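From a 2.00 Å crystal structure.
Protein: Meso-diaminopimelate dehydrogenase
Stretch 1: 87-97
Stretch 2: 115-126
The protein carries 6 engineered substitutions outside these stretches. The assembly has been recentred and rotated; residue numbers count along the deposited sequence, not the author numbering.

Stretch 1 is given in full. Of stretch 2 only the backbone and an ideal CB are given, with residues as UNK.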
# COMPACT_ATOMS: atom_id res chain seq x y z
N PHE B 87 2.15 8.31 -28.99
CA PHE B 87 2.44 8.93 -27.70
C PHE B 87 2.69 7.89 -26.64
O PHE B 87 2.43 6.70 -26.83
CB PHE B 87 1.27 9.80 -27.22
CG PHE B 87 0.77 10.80 -28.23
CD1 PHE B 87 -0.03 10.39 -29.29
CD2 PHE B 87 1.10 12.14 -28.12
CE1 PHE B 87 -0.50 11.32 -30.23
CE2 PHE B 87 0.64 13.07 -29.04
CZ PHE B 87 -0.17 12.66 -30.10
N ASN B 88 3.23 8.33 -25.50
CA ASN B 88 3.43 7.43 -24.38
C ASN B 88 2.03 7.45 -23.80
O ASN B 88 1.42 8.52 -23.72
CB ASN B 88 4.41 8.03 -23.37
CG ASN B 88 5.80 8.18 -23.94
OD1 ASN B 88 6.37 7.24 -24.48
ND2 ASN B 88 6.36 9.38 -23.81
N THR B 89 1.49 6.31 -23.42
CA THR B 89 0.12 6.32 -22.92
C THR B 89 -0.10 5.78 -21.52
O THR B 89 0.74 5.06 -20.98
CB THR B 89 -0.79 5.53 -23.85
OG1 THR B 89 -0.39 4.16 -23.84
CG2 THR B 89 -0.71 6.09 -25.26
N VAL B 90 -1.24 6.15 -20.96
CA VAL B 90 -1.67 5.72 -19.64
C VAL B 90 -3.15 5.38 -19.78
O VAL B 90 -3.94 6.21 -20.23
CB VAL B 90 -1.51 6.84 -18.58
CG1 VAL B 90 -2.27 6.47 -17.31
CG2 VAL B 90 -0.04 7.05 -18.26
N ASP B 91 -3.53 4.16 -19.41
CA ASP B 91 -4.94 3.77 -19.49
C ASP B 91 -5.37 2.99 -18.25
O ASP B 91 -4.54 2.57 -17.43
CB ASP B 91 -5.23 2.95 -20.75
CG ASP B 91 -4.64 1.55 -20.69
OD1 ASP B 91 -4.84 0.85 -19.68
OD2 ASP B 91 -3.98 1.14 -21.68
N SER B 92 -6.67 2.79 -18.11
CA SER B 92 -7.22 2.08 -16.97
C SER B 92 -7.98 0.83 -17.40
O SER B 92 -8.96 0.45 -16.76
CB SER B 92 -8.14 3.01 -16.19
OG SER B 92 -9.12 3.55 -17.06
N PHE B 93 -7.53 0.22 -18.49
CA PHE B 93 -8.15 -1.00 -19.02
C PHE B 93 -8.51 -1.88 -17.83
O PHE B 93 -7.62 -2.33 -17.11
CB PHE B 93 -7.14 -1.69 -19.95
CG PHE B 93 -7.72 -2.82 -20.75
CD1 PHE B 93 -7.79 -4.10 -20.21
CD2 PHE B 93 -8.17 -2.61 -22.05
CE1 PHE B 93 -8.30 -5.16 -20.96
CE2 PHE B 93 -8.68 -3.67 -22.80
CZ PHE B 93 -8.75 -4.95 -22.25
N ASP B 94 -9.80 -2.11 -17.60
CA ASP B 94 -10.20 -2.90 -16.43
C ASP B 94 -10.73 -4.31 -16.64
O ASP B 94 -11.29 -4.90 -15.71
CB ASP B 94 -11.23 -2.13 -15.60
CG ASP B 94 -12.52 -1.87 -16.36
OD1 ASP B 94 -12.89 -2.72 -17.20
OD2 ASP B 94 -13.16 -0.82 -16.11
N ASN B 95 -10.58 -4.87 -17.83
CA ASN B 95 -11.06 -6.23 -18.06
C ASN B 95 -9.95 -7.20 -17.65
O ASN B 95 -9.14 -7.62 -18.48
CB ASN B 95 -11.43 -6.44 -19.52
CG ASN B 95 -12.27 -7.68 -19.73
OD1 ASN B 95 -11.85 -8.79 -19.39
ND2 ASN B 95 -13.46 -7.51 -20.28
N HIS B 96 -9.94 -7.55 -16.37
CA HIS B 96 -8.94 -8.46 -15.81
C HIS B 96 -8.63 -9.68 -16.67
O HIS B 96 -7.46 -10.01 -16.88
CB HIS B 96 -9.39 -8.91 -14.42
CG HIS B 96 -9.43 -7.81 -13.40
ND1 HIS B 96 -8.29 -7.27 -12.84
CD2 HIS B 96 -10.48 -7.14 -12.86
CE1 HIS B 96 -8.63 -6.32 -11.99
NE2 HIS B 96 -9.95 -6.22 -11.98
N GLY B 97 -9.67 -10.34 -17.16
CA GLY B 97 -9.48 -11.52 -17.98
C GLY B 97 -8.75 -11.26 -19.29
O GLY B 97 -8.03 -12.12 -19.78
N UNK B 115 8.02 4.15 -27.58
CA UNK B 115 7.25 4.82 -26.53
C UNK B 115 6.98 3.85 -25.38
O UNK B 115 7.29 2.66 -25.47
CB UNK B 115 5.93 5.37 -27.09
N UNK B 116 6.40 4.36 -24.30
CA UNK B 116 6.08 3.52 -23.16
C UNK B 116 4.60 3.65 -22.88
O UNK B 116 4.04 4.74 -22.98
CB UNK B 116 6.91 3.90 -21.93
N UNK B 117 3.95 2.54 -22.55
CA UNK B 117 2.52 2.55 -22.27
C UNK B 117 2.18 1.88 -20.95
O UNK B 117 2.55 0.73 -20.72
CB UNK B 117 1.76 1.86 -23.41
N UNK B 118 1.48 2.60 -20.09
CA UNK B 118 1.06 2.05 -18.81
C UNK B 118 -0.38 1.56 -18.95
O UNK B 118 -1.28 2.33 -19.27
CB UNK B 118 1.19 3.09 -17.69
N UNK B 119 -0.60 0.27 -18.73
CA UNK B 119 -1.94 -0.28 -18.84
C UNK B 119 -2.50 -0.69 -17.48
O UNK B 119 -1.75 -0.96 -16.54
CB UNK B 119 -1.94 -1.48 -19.79
N UNK B 120 -3.82 -0.73 -17.40
CA UNK B 120 -4.54 -1.16 -16.21
C UNK B 120 -4.25 -0.48 -14.87
O UNK B 120 -4.05 -1.17 -13.86
CB UNK B 120 -4.28 -2.66 -16.03
N UNK B 121 -4.21 0.84 -14.85
CA UNK B 121 -3.99 1.54 -13.59
C UNK B 121 -5.36 2.06 -13.11
O UNK B 121 -6.33 2.04 -13.87
CB UNK B 121 -2.98 2.68 -13.75
N UNK B 122 -5.42 2.52 -11.87
CA UNK B 122 -6.67 3.01 -11.29
C UNK B 122 -6.73 2.39 -9.90
O UNK B 122 -5.66 2.10 -9.34
CB UNK B 122 -7.89 2.65 -12.14
N UNK B 123 -7.91 2.19 -9.33
CA UNK B 123 -7.93 1.56 -8.01
C UNK B 123 -8.03 0.05 -8.11
O UNK B 123 -7.45 -0.67 -7.30
CB UNK B 123 -9.10 2.10 -7.18
N UNK B 124 -8.76 -0.45 -9.12
CA UNK B 124 -8.82 -1.90 -9.36
C UNK B 124 -9.32 -2.16 -10.77
O UNK B 124 -10.52 -2.04 -11.04
CB UNK B 124 -9.72 -2.59 -8.34
N UNK B 125 -8.41 -2.53 -11.68
CA UNK B 125 -6.97 -2.71 -11.42
C UNK B 125 -6.24 -1.43 -11.02
O UNK B 125 -6.70 -0.32 -11.27
CB UNK B 125 -6.30 -3.29 -12.66
N UNK B 126 -5.08 -1.61 -10.40
CA UNK B 126 -4.28 -0.48 -9.96
C UNK B 126 -3.84 -0.63 -8.52
O UNK B 126 -3.06 -1.53 -8.20
CB UNK B 126 -5.06 0.82 -10.13

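Position 115 aims its CA-to-CB bond toward stretch 1, where the ideal CB sits a tight 3.2 Å from Asn 88 OD1. A small or polar side chain that turns aside would suit. The deposited residue is Asn 115, its CB 3.3 Å from Asn 88 OD1.

At 116 a parallel strand begins, and the backbone does the pairing: its N donates to Asn 88 OD1 (2.9 Å), a side chain standing in for a strand carbonyl, and its O accepts from Thr 89 N (3.0 Å). CB points sideways, so many side chains fit, beta-branched ones especially. It is Ile 116, its end leading away.

Position 117 pairs with Thr 89 on the same face of the sheet, its ideal CB a tight 3.2 Å from Thr 89 OG1. Something small is favoured, and a hydroxyl could use the polar neighbour. Ser 117 does so: its OG hydrogen-bonds Thr 89 OG1 at 2.8 Å.

On the other face, 118 pairs with Val 90, its ideal CB 4.2 Å from Val 90 CG2; an aliphatic side chain suits. Leu 118 packs its CB 4.1 Å from Val 90 CG2. Its backbone N donates to Thr 89 O (2.7 Å), while its O takes Asp 91 N (2.9 Å).

Position 119 points sideways, its ideal CB 3.7 Å from Asp 91 OD1. An acidic group directed at that carboxylate would be unwelcome; Ile 119 leads its end away.

At 120, phi and psi are both positive (55/48), which favours Gly, Asn or Asp, but Phe 93 O, 3.5 Å from the ideal CB, invites a short donor. Ser 120 supplies one, OG to Phe 93 O at 3.0 Å. Its N donates to Asp 91 OD1 (3.0 Å), which also accepts from Phe 93 N (3.0 Å), so one carboxylate oxygen takes a backbone N from each stretch.

Position 121 anchors its N on Asp 91 O (3.1 Å), with Val 90 CG1 nearby. Val or Thr would fit; Thr 121 lays CG2 4.0 Å from Val 90 CG1.

At 122, phi/psi of 135/-153 would jam a CB against the preceding carbonyl: Gly 122, an N-cap. Position 123 is out of reach; it is Trp 123.

Position 124 could send a polar group toward His 96. Asp 124 places OD1 3.3 Å from His 96 CE1, at the ring's edge.

Position 125 faces stretch 1 and follows a cis peptide, a strong hint of proline. Pro 125 sets CG 3.4 Å from Phe 93 O. At 126, an ideal CB would lie 1.6 Å from Gly 122 O, hence Gly 126.

Stretch 2 115-126: NISLISTGWDPG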
# COMPACT_ATOMS: atom_id res chain seq x y z
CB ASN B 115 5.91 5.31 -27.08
CG ASN B 115 6.07 6.41 -28.09
OD1 ASN B 115 5.25 6.54 -29.01
ND2 ASN B 115 7.10 7.22 -27.93
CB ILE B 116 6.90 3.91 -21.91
CG1 ILE B 116 6.36 3.18 -20.67
CG2 ILE B 116 6.84 5.42 -21.70
CD1 ILE B 116 7.20 3.38 -19.43
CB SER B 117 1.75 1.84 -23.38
OG SER B 117 1.82 2.56 -24.59
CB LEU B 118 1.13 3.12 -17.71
CG LEU B 118 0.44 2.72 -16.40
CD1 LEU B 118 1.09 1.45 -15.86
CD2 LEU B 118 0.56 3.87 -15.39
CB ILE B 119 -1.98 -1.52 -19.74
CG1 ILE B 119 -1.36 -2.71 -19.00
CG2 ILE B 119 -1.20 -1.26 -21.04
CD1 ILE B 119 -1.70 -4.05 -19.60
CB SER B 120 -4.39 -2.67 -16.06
OG SER B 120 -4.84 -3.36 -17.22
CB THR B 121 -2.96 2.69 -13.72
OG1 THR B 121 -2.64 3.20 -12.42
CG2 THR B 121 -3.50 3.80 -14.59
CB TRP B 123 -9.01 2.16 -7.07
CG TRP B 123 -10.45 2.23 -7.52
CD1 TRP B 123 -10.99 3.12 -8.42
CD2 TRP B 123 -11.55 1.47 -7.00
NE1 TRP B 123 -12.36 2.95 -8.47
CE2 TRP B 123 -12.73 1.95 -7.62
CE3 TRP B 123 -11.65 0.42 -6.07
CZ2 TRP B 123 -13.99 1.42 -7.33
CZ3 TRP B 123 -12.92 -0.10 -5.79
CH2 TRP B 123 -14.07 0.40 -6.42
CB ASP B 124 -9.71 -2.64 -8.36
CG ASP B 124 -9.43 -4.15 -8.35
OD1 ASP B 124 -8.59 -4.61 -9.17
OD2 ASP B 124 -10.04 -4.88 -7.54
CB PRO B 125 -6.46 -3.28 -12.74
CG PRO B 125 -7.31 -2.55 -13.74
CD PRO B 125 -8.69 -2.66 -13.12
O HOH W 1 -2.02 2.78 -22.07
O HOH W 2 -8.78 0.89 -13.63
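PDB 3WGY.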